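Local coordinates for protein aminomethyltransferase (Bartonella henselae, PDB 3GIR) that belongs to the aminomethyltransferase family, in which a folate-binding-type domain is joined to a C-terminal barrel domain, at residues E68-F79 against V243-L254; T211-D219 against P384-K392. One frame throughout, in Å; residues are numbered along the deposited sequence. Where two conformers were deposited one is given.

Contact 1 and contact 2 have centres about 13 Å apart, and their segments alternate along the chain: 68-79, 211-219, 243-254, then 384-392. The same mixed sheet serves both. Contact 1 pairs strands 76-80 and 243-245 in parallel at one border of the sheet, together with the helices next to them in sequence; contact 2 uses the loop between strands 209-211 and 220-225, farther across the sheet. A direct link joins the two sites, since Arg73 of contact 1 makes a salt bridge with Glu218 of contact 2. Contact 1 belongs to the folate-binding-type domain, whereas contact 2 ties that domain to the tail that follows the last strand of the C-terminal barrel.

Contact 1. Residues E68-F79 against V243-L254; sequences EHLHTRAHAGLF and VEWVGLAARDSL. With NA (sodium ion), chain B.
Leu254 turns its two methyls to different neighbours. CD2 sits over the centre of the His69 ring, 3.5 Å from the His69 centroid and 6° off the normal, which defines a CH-pi contact; it also lies over the guanidinium of Arg73, whose charged end is held chiefly by Glu218. CD1 meets Thr72 and, at the ring edge, CZ of Phe79 at 3.7 Å. A hydrogen bond between His69 ND1 and Ser253 OG (2.7 Å, either could be the donor), at the edge of the histidine ring, helps to set its rotation. The CB of Phe79 points away from 243-254, yet with CG beside the backbone N (chi1 -55°) the ring runs alongside Val246: the CB of Val246 covers a face, and Val246 CG1 packs 3.3 Å from Phe79 CE1. Leu78 N donates to Glu244 O at 2.9 Å and Leu78 O accepts from Val246 N, as in parallel pairing, while CD2 stands over the six-membered ring of Trp245. One residue beyond Val246, Gly247, the N-cap of the following helix, donates from N to Glu68 OE1 at 2.8 Å, and a water carries OE1 on to Ala250 N. Val243 O binds the sodium ion at 2.4 Å, with Leu238, Asp240 and three waters completing the site. The axes of helices 68-74 and 248-254 approach to 9.1 Å at 58°, and the Phe79 ring also reaches Arg251 of the second helix. Strand 76-80 runs between strand 173-178 and the outermost strand 243-245; helix 227-238 touches Leu78 and Trp245.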
loop_
_atom_site.group_PDB
_atom_site.type_symbol
_atom_site.label_atom_id
_atom_site.label_comp_id
_atom_site.label_asym_id
_atom_site.label_seq_id
_atom_site.Cartn_x
_atom_site.Cartn_y
_atom_site.Cartn_z
ATOM N N GLU A 68 -4.639 -15.570 10.999
ATOM C CA GLU A 68 -4.194 -14.179 11.172
ATOM C C GLU A 68 -5.030 -13.269 10.261
ATOM O O GLU A 68 -5.503 -12.188 10.629
ATOM C CB GLU A 68 -2.676 -14.033 10.818
ATOM C CG GLU A 68 -1.721 -14.622 11.829
ATOM C CD GLU A 68 -0.285 -14.823 11.295
ATOM O OE1 GLU A 68 0.233 -13.976 10.566
ATOM O OE2 GLU A 68 0.338 -15.828 11.640
ATOM N N HIS A 69 -5.202 -13.720 9.012
ATOM C CA HIS A 69 -6.089 -13.033 8.080
ATOM C C HIS A 69 -7.492 -12.884 8.627
ATOM O O HIS A 69 -8.087 -11.768 8.704
ATOM C CB HIS A 69 -6.051 -13.763 6.725
ATOM C CG HIS A 69 -6.928 -13.147 5.671
ATOM N ND1 HIS A 69 -6.425 -12.599 4.511
ATOM C CD2 HIS A 69 -8.279 -13.017 5.608
ATOM C CE1 HIS A 69 -7.432 -12.144 3.783
ATOM N NE2 HIS A 69 -8.574 -12.366 4.432
ATOM N N LEU A 70 -8.086 -14.030 8.992
ATOM C CA LEU A 70 -9.443 -14.032 9.509
ATOM C C LEU A 70 -9.549 -13.219 10.786
ATOM O O LEU A 70 -10.533 -12.497 10.946
ATOM C CB LEU A 70 -9.960 -15.471 9.675
ATOM C CG LEU A 70 -10.099 -16.284 8.378
ATOM C CD1 LEU A 70 -10.295 -17.817 8.741
ATOM C CD2 LEU A 70 -11.156 -15.771 7.415
ATOM N N HIS A 71 -8.532 -13.281 11.633
ATOM C CA HIS A 71 -8.502 -12.481 12.857
ATOM C C HIS A 71 -8.639 -10.987 12.607
ATOM O O HIS A 71 -9.387 -10.271 13.304
ATOM C CB HIS A 71 -7.273 -12.811 13.726
ATOM C CG HIS A 71 -7.257 -12.032 15.006
ATOM N ND1 HIS A 71 -7.875 -12.497 16.150
ATOM C CD2 HIS A 71 -6.758 -10.808 15.303
ATOM C CE1 HIS A 71 -7.711 -11.595 17.112
ATOM N NE2 HIS A 71 -7.063 -10.553 16.623
ATOM N N THR A 72 -7.965 -10.493 11.562
ATOM C CA THR A 72 -7.968 -9.090 11.224
ATOM C C THR A 72 -9.344 -8.642 10.805
ATOM O O THR A 72 -9.787 -7.555 11.151
ATOM C CB THR A 72 -6.890 -8.751 10.127
ATOM O OG1 THR A 72 -5.588 -9.181 10.571
ATOM C CG2 THR A 72 -6.820 -7.307 9.777
ATOM N N ARG A 73 -10.038 -9.496 10.060
ATOM C CA ARG A 73 -11.367 -9.122 9.573
ATOM C C ARG A 73 -12.449 -9.222 10.677
ATOM O O ARG A 73 -13.518 -8.609 10.521
ATOM C CB ARG A 73 -11.741 -9.915 8.359
ATOM C CG ARG A 73 -10.894 -9.607 7.104
ATOM C CD ARG A 73 -11.709 -9.468 5.843
ATOM N NE ARG A 73 -10.923 -9.434 4.640
ATOM C CZ ARG A 73 -10.256 -8.368 4.212
ATOM N NH1 ARG A 73 -10.335 -7.218 4.846
ATOM N NH2 ARG A 73 -9.484 -8.465 3.161
ATOM N N ALA A 74 -12.186 -10.002 11.709
ATOM C CA ALA A 74 -13.154 -10.231 12.819
ATOM C C ALA A 74 -12.891 -9.412 14.076
ATOM O O ALA A 74 -13.832 -9.178 14.877
ATOM C CB ALA A 74 -13.197 -11.726 13.127
ATOM N N HIS A 75 -11.640 -8.953 14.265
ATOM C CA HIS A 75 -11.157 -8.442 15.534
ATOM C C HIS A 75 -10.205 -7.259 15.286
ATOM O O HIS A 75 -10.597 -6.288 14.672
ATOM C CB HIS A 75 -10.516 -9.562 16.399
ATOM C CG HIS A 75 -11.482 -10.626 16.796
ATOM N ND1 HIS A 75 -12.564 -10.379 17.633
ATOM C CD2 HIS A 75 -11.581 -11.918 16.403
ATOM C CE1 HIS A 75 -13.284 -11.487 17.727
ATOM N NE2 HIS A 75 -12.717 -12.434 16.987
ATOM N N ALA A 76 -8.941 -7.369 15.706
ATOM C CA ALA A 76 -7.958 -6.319 15.444
ATOM C C ALA A 76 -6.590 -6.996 15.274
ATOM O O ALA A 76 -6.154 -7.793 16.106
ATOM C CB ALA A 76 -7.917 -5.327 16.595
ATOM N N GLY A 77 -5.955 -6.736 14.137
ATOM C CA GLY A 77 -4.635 -7.260 13.851
ATOM C C GLY A 77 -3.612 -6.152 13.979
ATOM O O GLY A 77 -3.847 -5.022 13.593
ATOM N N LEU A 78 -2.486 -6.495 14.559
ATOM C CA LEU A 78 -1.359 -5.585 14.751
ATOM C C LEU A 78 -0.243 -6.022 13.790
ATOM O O LEU A 78 0.202 -7.175 13.770
ATOM C CB LEU A 78 -0.832 -5.650 16.206
ATOM C CG LEU A 78 0.230 -4.591 16.555
ATOM C CD1 LEU A 78 -0.315 -3.123 16.464
ATOM C CD2 LEU A 78 0.803 -4.934 18.009
ATOM N N PHE A 79 0.211 -5.081 12.983
ATOM C CA PHE A 79 1.214 -5.303 11.958
ATOM C C PHE A 79 2.403 -4.390 12.221
ATOM O O PHE A 79 2.247 -3.179 12.335
ATOM C CB PHE A 79 0.686 -4.965 10.549
ATOM C CG PHE A 79 -0.577 -5.667 10.127
ATOM C CD1 PHE A 79 -0.556 -6.608 9.108
ATOM C CD2 PHE A 79 -1.795 -5.333 10.713
ATOM C CE1 PHE A 79 -1.736 -7.234 8.699
ATOM C CE2 PHE A 79 -2.936 -6.003 10.319
ATOM C CZ PHE A 79 -2.890 -6.953 9.330
ATOM N N VAL A 243 -6.402 -8.343 20.146
ATOM C CA VAL A 243 -5.264 -8.030 19.262
ATOM C C VAL A 243 -4.311 -9.225 19.163
ATOM O O VAL A 243 -3.915 -9.823 20.162
ATOM C CB VAL A 243 -4.487 -6.827 19.798
ATOM C CG1 VAL A 243 -3.311 -6.424 18.933
ATOM C CG2 VAL A 243 -5.411 -5.586 19.864
ATOM N N GLU A 244 -3.949 -9.537 17.913
ATOM C CA GLU A 244 -2.849 -10.458 17.646
ATOM C C GLU A 244 -1.926 -9.855 16.634
ATOM O O GLU A 244 -2.362 -9.100 15.770
ATOM C CB GLU A 244 -3.367 -11.784 17.112
ATOM C CG GLU A 244 -4.376 -12.520 18.032
ATOM C CD GLU A 244 -3.739 -13.132 19.301
ATOM O OE1 GLU A 244 -2.513 -13.172 19.457
ATOM O OE2 GLU A 244 -4.490 -13.584 20.204
ATOM N N TRP A 245 -0.669 -10.262 16.658
ATOM C CA TRP A 245 0.257 -9.950 15.569
ATOM C C TRP A 245 -0.142 -10.700 14.271
ATOM O O TRP A 245 -0.614 -11.860 14.316
ATOM C CB TRP A 245 1.637 -10.468 15.878
ATOM C CG TRP A 245 2.500 -9.707 16.827
ATOM C CD1 TRP A 245 2.999 -10.230 17.998
ATOM C CD2 TRP A 245 3.033 -8.386 16.709
ATOM N NE1 TRP A 245 3.793 -9.321 18.609
ATOM C CE2 TRP A 245 3.847 -8.169 17.846
ATOM C CE3 TRP A 245 2.911 -7.369 15.782
ATOM C CZ2 TRP A 245 4.558 -6.979 18.052
ATOM C CZ3 TRP A 245 3.571 -6.191 15.996
ATOM C CH2 TRP A 245 4.402 -5.994 17.141
ATOM N N VAL A 246 -0.046 -9.957 13.153
ATOM C CA VAL A 246 -0.323 -10.484 11.833
ATOM C C VAL A 246 0.978 -10.350 11.006
ATOM O O VAL A 246 1.587 -9.281 10.960
ATOM C CB VAL A 246 -1.501 -9.758 11.247
ATOM C CG1 VAL A 246 -1.832 -10.331 9.858
ATOM C CG2 VAL A 246 -2.680 -9.943 12.173
ATOM N N GLY A 247 1.360 -11.401 10.307
ATOM C CA GLY A 247 2.559 -11.462 9.491
ATOM C C GLY A 247 2.361 -10.984 8.075
ATOM O O GLY A 247 1.245 -10.680 7.646
ATOM N N LEU A 248 3.463 -10.880 7.353
ATOM C CA LEU A 248 3.411 -10.367 5.974
ATOM C C LEU A 248 2.580 -11.213 5.046
ATOM O O LEU A 248 1.998 -10.665 4.080
ATOM C CB LEU A 248 4.850 -10.261 5.427
ATOM C CG LEU A 248 5.619 -8.989 5.813
ATOM C CD1 LEU A 248 6.802 -8.930 4.821
ATOM C CD2 LEU A 248 4.931 -7.524 6.060
ATOM N N ALA A 249 2.514 -12.546 5.263
ATOM C CA ALA A 249 1.700 -13.407 4.388
ATOM C C ALA A 249 0.228 -13.024 4.446
ATOM O O ALA A 249 -0.398 -12.822 3.402
ATOM C CB ALA A 249 1.964 -14.909 4.583
ATOM N N ALA A 250 -0.271 -12.852 5.658
ATOM C CA ALA A 250 -1.634 -12.438 5.840
ATOM C C ALA A 250 -1.822 -10.986 5.418
ATOM O O ALA A 250 -2.898 -10.618 4.946
ATOM C CB ALA A 250 -2.090 -12.694 7.301
ATOM N N ARG A 251 -0.829 -10.118 5.704
ATOM C CA ARG A 251 -0.899 -8.754 5.164
ATOM C C ARG A 251 -1.155 -8.772 3.649
ATOM O O ARG A 251 -1.934 -7.984 3.123
ATOM C CB ARG A 251 0.359 -7.964 5.490
ATOM C CG ARG A 251 0.504 -6.629 4.847
ATOM C CD ARG A 251 1.605 -5.875 5.474
ATOM N NE ARG A 251 2.143 -4.746 4.721
ATOM C CZ ARG A 251 1.758 -3.497 4.876
ATOM N NH1 ARG A 251 0.759 -3.198 5.682
ATOM N NH2 ARG A 251 2.395 -2.534 4.188
ATOM N N ASP A 252 -0.423 -9.640 2.964
ATOM C CA ASP A 252 -0.608 -9.779 1.528
ATOM C C ASP A 252 -2.006 -10.301 1.099
ATOM O O ASP A 252 -2.564 -9.774 0.153
ATOM C CB ASP A 252 0.533 -10.677 0.939
ATOM C CG ASP A 252 0.665 -10.483 -0.557
ATOM O OD1 ASP A 252 0.845 -9.332 -1.000
ATOM O OD2 ASP A 252 0.437 -11.494 -1.281
ATOM N N SER A 253 -2.556 -11.322 1.758
ATOM C CA SER A 253 -3.857 -11.843 1.410
ATOM C C SER A 253 -4.937 -10.817 1.694
ATOM O O SER A 253 -5.936 -10.642 0.927
ATOM C CB SER A 253 -4.151 -13.201 2.052
ATOM O OG SER A 253 -3.954 -13.189 3.465
ATOM N N LEU A 254 -4.757 -10.068 2.784
ATOM C CA LEU A 254 -5.714 -9.013 3.078
ATOM C C LEU A 254 -5.749 -7.951 2.013
ATOM O O LEU A 254 -6.866 -7.520 1.575
ATOM C CB LEU A 254 -5.492 -8.399 4.468
ATOM C CG LEU A 254 -5.755 -9.309 5.658
ATOM C CD1 LEU A 254 -4.955 -8.770 6.855
ATOM C CD2 LEU A 254 -7.270 -9.434 6.039
HETATM NA NA NA B . -3.747 -9.922 22.520
HETATM O O HOH W 1 0.932 -14.197 7.937
HETATM O O HOH W 2 -5.271 -11.864 22.283
HETATM O O HOH W 3 -2.106 -11.615 22.213
HETATM O O HOH W 4 -3.820 -10.593 24.933
#

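Contact 2. Residues T211-D219 against P384-K392; sequences TRSGYTGED and PFVEQRYFK
Arg212 and Phe391 both carry CG anti to the backbone N (chi1 -170° and -177°), and the arginine chain then runs extended from CG to NE, which lays its guanidinium flat on the phenylalanine ring. The planes differ by 6° and the centres of the Arg212 guanidinium and Phe391 ring are 3.7 Å apart, so the pair is both a stack and a cation-pi contact. Asp219 meets the guanidinium at its edge: Arg212 NE donates to Asp219 OD1 at 3.0 Å, and Arg212 NH2 to Asp219 OD2 at 2.9 Å, a side-on salt bridge in the guanidinium plane. The Asp219 carboxylate helps to hold flat the group that Phe391 covers, as does Leu196 O, which accepts from Arg212 NH1, and its negative charge probably balances the arginine. A water joins Asp219 OD1 to the backbone N of Phe391.

Farther along, the two backbones meet directly. Arg389 N donates to Gly217 O at 2.7 Å. Gly217 has a positive phi, and its CA lies 3.7 Å from Tyr390 CE1, while its O lies over a face of that tyrosine's ring. Just before it, Thr216 OG1 accepts from Glu218 N, an ST turn that shapes this bend. Glu218 OE2 has Arg73 as its principal partner; a second salt bridge, to Arg389 NH1, depends on one of two deposited conformers and is therefore tentative.

The 211-219 loop joins strands 209-211 and 220-225. Helix 182-188 touches it through Ala183, which meets Arg212 and Asp219, and helix 248-257 meets Tyr215 and Thr216. The other side of the contact is the chain end that follows strand 374-381 of the C-terminal barrel; its Tyr390 stacks on Phe198, and Val386 bonds through its backbone to Glu257 of helix 248-257.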
loop_
_atom_site.group_PDB
_atom_site.type_symbol
_atom_site.label_atom_id
_atom_site.label_comp_id
_atom_site.label_asym_id
_atom_site.label_seq_id
_atom_site.Cartn_x
_atom_site.Cartn_y
_atom_site.Cartn_z
ATOM N N THR A 211 -2.740 8.049 11.706
ATOM C CA THR A 211 -3.668 8.175 10.582
ATOM C C THR A 211 -4.748 7.093 10.670
ATOM O O THR A 211 -4.511 6.011 11.226
ATOM C CB THR A 211 -2.988 8.107 9.194
ATOM O OG1 THR A 211 -2.357 6.805 9.055
ATOM C CG2 THR A 211 -1.946 9.250 8.935
ATOM N N ARG A 212 -5.948 7.410 10.186
ATOM C CA ARG A 212 -7.009 6.429 10.064
ATOM C C ARG A 212 -6.963 5.930 8.624
ATOM O O ARG A 212 -7.538 6.492 7.705
ATOM C CB ARG A 212 -8.376 7.019 10.459
ATOM C CG ARG A 212 -9.441 5.972 10.583
ATOM C CD ARG A 212 -10.726 6.468 11.290
ATOM N NE ARG A 212 -11.461 5.429 11.881
ATOM C CZ ARG A 212 -12.260 5.580 12.932
ATOM N NH1 ARG A 212 -12.380 6.772 13.501
ATOM N NH2 ARG A 212 -12.869 4.569 13.437
ATOM N N SER A 213 -6.128 4.937 8.398
ATOM C CA SER A 213 -5.868 4.421 7.054
ATOM C C SER A 213 -5.273 3.003 7.236
ATOM O O SER A 213 -5.111 2.538 8.375
ATOM C CB SER A 213 -4.809 5.299 6.380
ATOM O OG SER A 213 -3.517 5.170 7.025
ATOM N N GLY A 214 -4.959 2.350 6.117
ATOM C CA GLY A 214 -4.254 1.060 6.233
ATOM C C GLY A 214 -4.169 0.388 4.883
ATOM O O GLY A 214 -4.297 1.053 3.828
ATOM N N TYR A 215 -4.015 -0.917 4.907
ATOM C CA TYR A 215 -3.793 -1.705 3.732
ATOM C C TYR A 215 -4.597 -2.990 3.741
ATOM O O TYR A 215 -4.179 -4.041 3.205
ATOM C CB TYR A 215 -2.269 -2.008 3.664
ATOM C CG TYR A 215 -1.690 -2.421 2.377
ATOM C CD1 TYR A 215 -1.945 -1.750 1.204
ATOM C CD2 TYR A 215 -0.760 -3.432 2.346
ATOM C CE1 TYR A 215 -1.298 -2.067 0.036
ATOM C CE2 TYR A 215 -0.105 -3.774 1.145
ATOM C CZ TYR A 215 -0.388 -3.106 0.022
ATOM O OH TYR A 215 0.338 -3.505 -1.114
ATOM N N THR A 216 -5.813 -2.942 4.316
ATOM C CA THR A 216 -6.594 -4.129 4.610
ATOM C C THR A 216 -8.006 -4.110 3.984
ATOM O O THR A 216 -8.650 -5.136 3.862
ATOM C CB THR A 216 -6.701 -4.403 6.130
ATOM O OG1 THR A 216 -7.429 -3.314 6.744
ATOM C CG2 THR A 216 -5.261 -4.684 6.806
ATOM N N GLY A 217 -8.516 -2.930 3.714
ATOM C CA GLY A 217 -9.949 -2.748 3.354
ATOM C C GLY A 217 -10.870 -2.739 4.571
ATOM O O GLY A 217 -12.087 -2.587 4.415
ATOM N N GLU A 218 -10.303 -2.824 5.770
ATOM C CA GLU A 218 -11.031 -2.658 7.028
ATOM C C GLU A 218 -10.877 -1.250 7.550
ATOM O O GLU A 218 -10.091 -0.454 7.062
ATOM C CB GLU A 218 -10.558 -3.666 8.065
ATOM C CG GLU A 218 -10.664 -5.121 7.682
ATOM C CD GLU A 218 -12.086 -5.584 7.549
ATOM O OE1 GLU A 218 -12.965 -5.061 8.273
ATOM O OE2 GLU A 218 -12.364 -6.471 6.684
ATOM N N ASP A 219 -11.636 -0.912 8.617
ATOM C CA ASP A 219 -11.275 0.238 9.445
ATOM C C ASP A 219 -9.912 -0.037 10.061
ATOM O O ASP A 219 -9.503 -1.160 10.129
ATOM C CB ASP A 219 -12.373 0.494 10.523
ATOM C CG ASP A 219 -12.167 1.794 11.285
ATOM O OD1 ASP A 219 -11.478 2.670 10.805
ATOM O OD2 ASP A 219 -12.689 1.901 12.407
ATOM N N PRO A 384 -12.793 -4.550 -5.451
ATOM C CA PRO A 384 -12.143 -5.572 -4.641
ATOM C C PRO A 384 -12.910 -6.884 -4.651
ATOM O O PRO A 384 -14.097 -6.959 -4.999
ATOM C CB PRO A 384 -12.139 -4.978 -3.235
ATOM C CG PRO A 384 -13.374 -4.117 -3.254
ATOM C CD PRO A 384 -13.599 -3.624 -4.629
ATOM N N PHE A 385 -12.248 -7.949 -4.219
ATOM C CA PHE A 385 -12.892 -9.218 -4.048
ATOM C C PHE A 385 -13.803 -9.266 -2.847
ATOM O O PHE A 385 -14.778 -10.057 -2.814
ATOM C CB PHE A 385 -11.840 -10.317 -3.888
ATOM C CG PHE A 385 -11.057 -10.640 -5.144
ATOM C CD1 PHE A 385 -9.761 -10.112 -5.372
ATOM C CD2 PHE A 385 -11.597 -11.490 -6.099
ATOM C CE1 PHE A 385 -9.034 -10.444 -6.523
ATOM C CE2 PHE A 385 -10.855 -11.836 -7.215
ATOM C CZ PHE A 385 -9.619 -11.264 -7.453
ATOM N N VAL A 386 -13.410 -8.552 -1.789
ATOM C CA VAL A 386 -14.138 -8.512 -0.540
ATOM C C VAL A 386 -14.526 -7.049 -0.284
ATOM O O VAL A 386 -13.750 -6.123 -0.457
ATOM C CB VAL A 386 -13.240 -9.113 0.621
ATOM C CG1 VAL A 386 -13.907 -8.886 1.976
ATOM C CG2 VAL A 386 -12.941 -10.591 0.369
ATOM N N GLU A 387 -15.746 -6.861 0.225
ATOM C CA GLU A 387 -16.314 -5.561 0.447
ATOM C C GLU A 387 -15.472 -4.747 1.443
ATOM O O GLU A 387 -15.078 -5.282 2.464
ATOM C CB GLU A 387 -17.706 -5.738 1.066
ATOM C CG GLU A 387 -18.640 -4.525 0.935
ATOM C CD GLU A 387 -19.934 -4.678 1.781
ATOM O OE1 GLU A 387 -20.278 -5.820 2.197
ATOM O OE2 GLU A 387 -20.583 -3.641 2.042
ATOM N N GLN A 388 -15.189 -3.499 1.084
ATOM C CA GLN A 388 -14.446 -2.600 1.957
ATOM C C GLN A 388 -15.323 -2.053 3.050
ATOM O O GLN A 388 -16.508 -1.921 2.813
ATOM C CB GLN A 388 -13.783 -1.489 1.184
ATOM C CG GLN A 388 -12.717 -2.090 0.225
ATOM C CD GLN A 388 -12.230 -1.078 -0.770
ATOM O OE1 GLN A 388 -12.853 -0.058 -0.993
ATOM N NE2 GLN A 388 -11.068 -1.367 -1.377
ATOM N N ARG A 389 -14.719 -1.876 4.249
ATOM C CA ARG A 389 -15.451 -1.471 5.448
ATOM C C ARG A 389 -14.741 -0.275 6.135
ATOM O O ARG A 389 -14.596 -0.192 7.367
ATOM C CB ARG A 389 -15.708 -2.687 6.365
ATOM C CG ARG A 389 -16.612 -3.751 5.636
ATOM C CD ARG A 389 -17.105 -4.919 6.521
ATOM N NE ARG A 389 -16.113 -5.980 6.599
ATOM C CZ ARG A 389 -15.814 -6.874 5.643
ATOM N NH1 ARG A 389 -14.833 -7.731 5.894
ATOM N NH2 ARG A 389 -16.450 -6.926 4.457
ATOM N N TYR A 390 -14.358 0.707 5.317
ATOM C CA TYR A 390 -13.724 1.915 5.814
ATOM C C TYR A 390 -14.677 2.738 6.680
ATOM O O TYR A 390 -15.912 2.655 6.482
ATOM C CB TYR A 390 -13.204 2.779 4.695
ATOM C CG TYR A 390 -12.176 2.111 3.771
ATOM C CD1 TYR A 390 -11.072 1.479 4.277
ATOM C CD2 TYR A 390 -12.327 2.153 2.410
ATOM C CE1 TYR A 390 -10.153 0.902 3.430
ATOM C CE2 TYR A 390 -11.429 1.585 1.536
ATOM C CZ TYR A 390 -10.304 0.984 2.057
ATOM O OH TYR A 390 -9.331 0.453 1.220
ATOM N N PHE A 391 -14.173 3.491 7.645
ATOM C CA PHE A 391 -15.005 4.283 8.554
ATOM C C PHE A 391 -15.773 5.359 7.742
ATOM O O PHE A 391 -15.213 6.049 6.938
ATOM C CB PHE A 391 -14.124 4.979 9.565
ATOM C CG PHE A 391 -14.888 5.769 10.604
ATOM C CD1 PHE A 391 -15.670 5.117 11.513
ATOM C CD2 PHE A 391 -14.735 7.136 10.656
ATOM C CE1 PHE A 391 -16.373 5.857 12.503
ATOM C CE2 PHE A 391 -15.447 7.903 11.627
ATOM C CZ PHE A 391 -16.234 7.221 12.562
ATOM N N LYS A 392 -17.064 5.528 8.024
ATOM C CA LYS A 392 -17.925 6.487 7.269
ATOM C C LYS A 392 -18.396 7.628 8.159
ATOM O O LYS A 392 -18.275 7.521 9.394
ATOM C CB LYS A 392 -19.146 5.738 6.717
ATOM C CG LYS A 392 -18.854 4.677 5.718
ATOM C CD LYS A 392 -20.093 4.255 4.922
ATOM C CE LYS A 392 -21.060 3.428 5.747
ATOM N NZ LYS A 392 -21.847 2.576 4.831
HETATM O O HOH W 5 -6.847 1.377 2.139
HETATM O O HOH W 6 -13.085 -5.476 3.958
HETATM O O HOH W 7 -11.340 3.615 8.116
#